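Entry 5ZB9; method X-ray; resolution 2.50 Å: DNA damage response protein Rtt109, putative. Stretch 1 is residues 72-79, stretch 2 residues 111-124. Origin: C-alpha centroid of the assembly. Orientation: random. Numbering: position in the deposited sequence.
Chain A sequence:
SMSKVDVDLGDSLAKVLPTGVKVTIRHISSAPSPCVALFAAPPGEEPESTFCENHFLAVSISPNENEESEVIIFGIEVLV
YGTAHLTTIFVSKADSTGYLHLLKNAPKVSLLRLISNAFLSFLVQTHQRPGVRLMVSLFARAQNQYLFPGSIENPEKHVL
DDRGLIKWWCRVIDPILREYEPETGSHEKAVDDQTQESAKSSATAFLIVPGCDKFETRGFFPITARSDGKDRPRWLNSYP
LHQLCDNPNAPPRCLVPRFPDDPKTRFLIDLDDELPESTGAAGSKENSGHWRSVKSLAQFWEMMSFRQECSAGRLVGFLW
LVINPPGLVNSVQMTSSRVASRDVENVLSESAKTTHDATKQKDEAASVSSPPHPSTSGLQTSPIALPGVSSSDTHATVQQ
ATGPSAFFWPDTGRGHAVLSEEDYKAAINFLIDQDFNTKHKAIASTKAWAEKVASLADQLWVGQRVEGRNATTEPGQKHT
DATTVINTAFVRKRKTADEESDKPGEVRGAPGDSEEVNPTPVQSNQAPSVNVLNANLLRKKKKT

Stretch 1 (72-79) IIFGIEVL
Stretch 2, residues 111-124: LLRLISNAFLSFLV

A β-strand, residues 72-79, lies against an α-helix, residues 111-124, of the same chain. Their N-to-C directions run the same general way, 35° apart with a signed crossing angle of -35°, and the axes come within 9.9 Å, a spacing that leaves room for one interlocked layer of side chains. In the strand, Gly75, Ile76 and Val78 lie near phi/psi -135/129, Glu77 and Leu79 near -103/130, Phe74 at -160/142; Ile72 (-63/131) and Ile73 (-111/-16) depart from the pattern. The helix stays near -62/-44 and is held by i to i+4 hydrogen bonds, from Ile115 N to Leu111 O (2.8 Å) through Val124 N to Leu120 O (2.9 Å).

The register follows from the two repeats. Every second strand residue meets every fourth helix residue: the CA atoms of Phe74 and Leu112 are 7.1 Å apart, those of Ile76 and Ser116 7.5 Å, and those of Val78 and Leu120 8.2 Å, so the backbones diverge gently toward their C-terminal ends. Phe74, Ile76 and Val78 point CA-to-CB toward the helix, while Glu77 and Leu79 point away. Ile73, with its unusual psi, points toward it too, so neighbours Ile73 and Phe74 share a side. Glu77, though buried, has its carboxylate hydrogen-bonded elsewhere in the structure.

Phe74 is the largest bump on the strand. With chi1 t (-171°) and chi2 67°, its ring enters the hollow formed by Leu112, Ile115 and Ser116. Its CD1 lies 3.9 Å from Leu112 CD1, its CD2 4.1 Å from Ile115 CG2, and its CZ 3.3 Å from Ser116 OG, all approaching the ring obliquely. Ile115 (m, t) points toward the strand; Leu112 and Ser116 point sideways. Serine suits the tip of this wedge because it is small, and in rotamer m its OG turns back to donate a 2.8 Å hydrogen bond to Leu112 O. The hydroxyl is thereby satisfied within the helix, despite its apolar surroundings. Leu112 (m, t) also reaches Ile73 (p, t), with its CD2 4.4 Å from Ile73 CD1, a looser contact at the N-terminal end.

Two residues along the strand, Ile76 (t, t) sends CD1 to 4.3 Å from Ser116 OG and CG2 to 3.6 Å from Phe119 CD2. The branched isoleucine thus touches both the small serine and the broad phenylalanine. Phe119, pointing toward the strand with chi1 t (-167°) and chi2 45°, is the helix's reciprocal bump: its CE2 meets Val78 CG2 at 3.6 Å. Both methyls approach the ring obliquely.

Val78 (t) is short and forked, which fits it to a place beside so bulky a ring. Its CG2 lies 4.2 Å from Leu120 CD2 and its CG1 3.6 Å from Leu123 CD1; both methyls lie near both leucines. The CA-to-CB bond of Leu120 (m, t) is sideways to the strand, but the side chain's end comes nearer; Leu123 (m, t) points toward it.

No hydrogen bond joins the two stretches. Dispersion and the exclusion of water from 488 Å² of summed surface account for the pairing.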

# COMPACT_ATOMS: atom_id res chain seq x y z
N ILE A 72 -11.04 -17.90 7.33
CA ILE A 72 -10.34 -16.78 6.71
C ILE A 72 -9.26 -17.29 5.75
O ILE A 72 -8.47 -18.15 6.11
CB ILE A 72 -9.70 -15.88 7.78
CG1 ILE A 72 -10.78 -15.08 8.51
CG2 ILE A 72 -8.68 -14.94 7.15
CD1 ILE A 72 -10.24 -14.29 9.68
N ILE A 73 -9.24 -16.75 4.54
CA ILE A 73 -8.23 -17.15 3.57
C ILE A 73 -7.22 -16.04 3.27
O ILE A 73 -6.15 -16.30 2.73
CB ILE A 73 -8.86 -17.59 2.25
CG1 ILE A 73 -9.64 -16.44 1.63
CG2 ILE A 73 -9.73 -18.81 2.47
CD1 ILE A 73 -9.91 -16.61 0.16
N PHE A 74 -7.55 -14.80 3.62
CA PHE A 74 -6.72 -13.68 3.23
C PHE A 74 -6.99 -12.47 4.10
O PHE A 74 -8.12 -12.21 4.48
CB PHE A 74 -6.96 -13.33 1.76
CG PHE A 74 -6.00 -12.32 1.21
CD1 PHE A 74 -4.65 -12.63 1.06
CD2 PHE A 74 -6.44 -11.06 0.82
CE1 PHE A 74 -3.75 -11.70 0.54
CE2 PHE A 74 -5.55 -10.13 0.29
CZ PHE A 74 -4.21 -10.45 0.15
N GLY A 75 -5.93 -11.73 4.41
CA GLY A 75 -6.07 -10.50 5.17
C GLY A 75 -5.18 -9.42 4.59
O GLY A 75 -4.00 -9.67 4.28
N ILE A 76 -5.72 -8.23 4.41
CA ILE A 76 -4.91 -7.13 3.90
C ILE A 76 -5.21 -5.84 4.65
O ILE A 76 -6.37 -5.44 4.78
CB ILE A 76 -5.12 -6.94 2.37
CG1 ILE A 76 -4.34 -5.73 1.87
CG2 ILE A 76 -6.60 -6.83 2.01
CD1 ILE A 76 -4.29 -5.65 0.37
N GLU A 77 -4.15 -5.23 5.19
CA GLU A 77 -4.29 -3.94 5.86
C GLU A 77 -3.75 -2.84 4.97
O GLU A 77 -2.68 -2.97 4.39
CB GLU A 77 -3.58 -3.92 7.21
CG GLU A 77 -3.78 -2.60 7.96
CD GLU A 77 -3.09 -2.57 9.32
OE1 GLU A 77 -3.79 -2.38 10.34
OE2 GLU A 77 -1.85 -2.72 9.37
N VAL A 78 -4.52 -1.76 4.86
CA VAL A 78 -4.11 -0.62 4.07
C VAL A 78 -4.25 0.66 4.87
O VAL A 78 -5.30 0.92 5.44
CB VAL A 78 -4.95 -0.49 2.80
CG1 VAL A 78 -4.43 0.65 1.96
CG2 VAL A 78 -4.94 -1.80 2.02
N LEU A 79 -3.18 1.46 4.92
CA LEU A 79 -3.22 2.74 5.61
C LEU A 79 -3.38 3.88 4.62
O LEU A 79 -2.62 3.99 3.65
CB LEU A 79 -1.95 2.95 6.44
CG LEU A 79 -1.47 1.75 7.27
CD1 LEU A 79 -0.13 2.08 7.92
CD2 LEU A 79 -2.51 1.35 8.31
N LEU A 111 -7.08 -15.61 -6.93
CA LEU A 111 -8.13 -14.91 -6.21
C LEU A 111 -7.52 -13.84 -5.32
O LEU A 111 -8.07 -12.75 -5.19
CB LEU A 111 -8.96 -15.87 -5.37
CG LEU A 111 -9.90 -16.76 -6.17
CD1 LEU A 111 -10.66 -17.70 -5.24
CD2 LEU A 111 -10.84 -15.90 -7.00
N LEU A 112 -6.38 -14.15 -4.71
CA LEU A 112 -5.74 -13.20 -3.82
C LEU A 112 -5.30 -11.96 -4.59
O LEU A 112 -5.40 -10.84 -4.08
CB LEU A 112 -4.57 -13.84 -3.09
CG LEU A 112 -4.88 -15.15 -2.34
CD1 LEU A 112 -3.76 -15.49 -1.37
CD2 LEU A 112 -6.22 -15.07 -1.62
N ARG A 113 -4.84 -12.14 -5.83
CA ARG A 113 -4.46 -10.99 -6.65
C ARG A 113 -5.69 -10.16 -6.97
O ARG A 113 -5.66 -8.93 -6.86
CB ARG A 113 -3.75 -11.42 -7.94
CG ARG A 113 -3.38 -10.25 -8.85
CD ARG A 113 -2.58 -10.67 -10.10
NE ARG A 113 -3.28 -11.66 -10.93
CZ ARG A 113 -4.35 -11.40 -11.67
NH1 ARG A 113 -4.88 -10.18 -11.70
NH2 ARG A 113 -4.91 -12.36 -12.39
N LEU A 114 -6.77 -10.82 -7.36
CA LEU A 114 -8.02 -10.14 -7.71
C LEU A 114 -8.59 -9.34 -6.54
O LEU A 114 -9.02 -8.20 -6.70
CB LEU A 114 -9.05 -11.14 -8.22
CG LEU A 114 -8.75 -11.69 -9.61
CD1 LEU A 114 -9.80 -12.70 -10.02
CD2 LEU A 114 -8.68 -10.55 -10.61
N ILE A 115 -8.57 -9.96 -5.36
CA ILE A 115 -9.05 -9.31 -4.16
C ILE A 115 -8.22 -8.07 -3.82
O ILE A 115 -8.79 -6.99 -3.61
CB ILE A 115 -9.04 -10.28 -2.96
CG1 ILE A 115 -10.06 -11.40 -3.20
CG2 ILE A 115 -9.36 -9.55 -1.67
CD1 ILE A 115 -10.00 -12.49 -2.16
N SER A 116 -6.90 -8.21 -3.78
CA SER A 116 -6.00 -7.10 -3.47
C SER A 116 -6.17 -5.92 -4.43
O SER A 116 -6.17 -4.77 -4.02
CB SER A 116 -4.54 -7.58 -3.52
OG SER A 116 -4.34 -8.71 -2.69
N ASN A 117 -6.28 -6.24 -5.72
CA ASN A 117 -6.56 -5.29 -6.79
C ASN A 117 -7.87 -4.54 -6.53
O ASN A 117 -7.92 -3.31 -6.57
CB ASN A 117 -6.60 -6.07 -8.12
CG ASN A 117 -6.72 -5.18 -9.35
OD1 ASN A 117 -7.25 -4.07 -9.31
ND2 ASN A 117 -6.25 -5.69 -10.48
N ALA A 118 -8.93 -5.29 -6.25
CA ALA A 118 -10.25 -4.72 -6.04
C ALA A 118 -10.29 -3.82 -4.81
O ALA A 118 -10.87 -2.74 -4.85
CB ALA A 118 -11.29 -5.83 -5.91
N PHE A 119 -9.68 -4.28 -3.72
CA PHE A 119 -9.62 -3.49 -2.48
C PHE A 119 -8.87 -2.17 -2.67
O PHE A 119 -9.36 -1.11 -2.28
CB PHE A 119 -8.99 -4.32 -1.35
CG PHE A 119 -9.17 -3.73 0.02
CD1 PHE A 119 -10.40 -3.23 0.43
CD2 PHE A 119 -8.11 -3.70 0.92
CE1 PHE A 119 -10.57 -2.70 1.70
CE2 PHE A 119 -8.27 -3.17 2.19
CZ PHE A 119 -9.50 -2.66 2.58
N LEU A 120 -7.69 -2.22 -3.29
CA LEU A 120 -6.93 -1.01 -3.59
C LEU A 120 -7.70 -0.08 -4.54
O LEU A 120 -7.79 1.12 -4.29
CB LEU A 120 -5.57 -1.37 -4.18
CG LEU A 120 -4.58 -2.03 -3.22
CD1 LEU A 120 -3.29 -2.41 -3.91
CD2 LEU A 120 -4.28 -1.09 -2.05
N SER A 121 -8.24 -0.65 -5.61
CA SER A 121 -9.09 0.10 -6.54
C SER A 121 -10.20 0.83 -5.80
O SER A 121 -10.44 2.02 -6.01
CB SER A 121 -9.72 -0.84 -7.58
OG SER A 121 -9.21 -0.57 -8.87
N PHE A 122 -10.86 0.10 -4.91
CA PHE A 122 -11.94 0.64 -4.10
C PHE A 122 -11.48 1.83 -3.27
O PHE A 122 -12.14 2.87 -3.26
CB PHE A 122 -12.50 -0.45 -3.19
CG PHE A 122 -13.49 0.05 -2.18
CD1 PHE A 122 -14.78 0.37 -2.56
CD2 PHE A 122 -13.13 0.18 -0.85
CE1 PHE A 122 -15.69 0.83 -1.64
CE2 PHE A 122 -14.05 0.64 0.07
CZ PHE A 122 -15.33 0.96 -0.33
N LEU A 123 -10.34 1.70 -2.60
CA LEU A 123 -9.85 2.76 -1.72
C LEU A 123 -9.40 3.98 -2.53
O LEU A 123 -9.51 5.11 -2.07
CB LEU A 123 -8.71 2.25 -0.83
CG LEU A 123 -9.08 1.11 0.12
CD1 LEU A 123 -7.85 0.52 0.81
CD2 LEU A 123 -10.12 1.55 1.16
N VAL A 124 -8.90 3.75 -3.75
CA VAL A 124 -8.51 4.85 -4.61
C VAL A 124 -9.72 5.66 -5.07
O VAL A 124 -9.72 6.89 -5.01
CB VAL A 124 -7.74 4.36 -5.85
CG1 VAL A 124 -7.61 5.48 -6.87
CG2 VAL A 124 -6.36 3.84 -5.45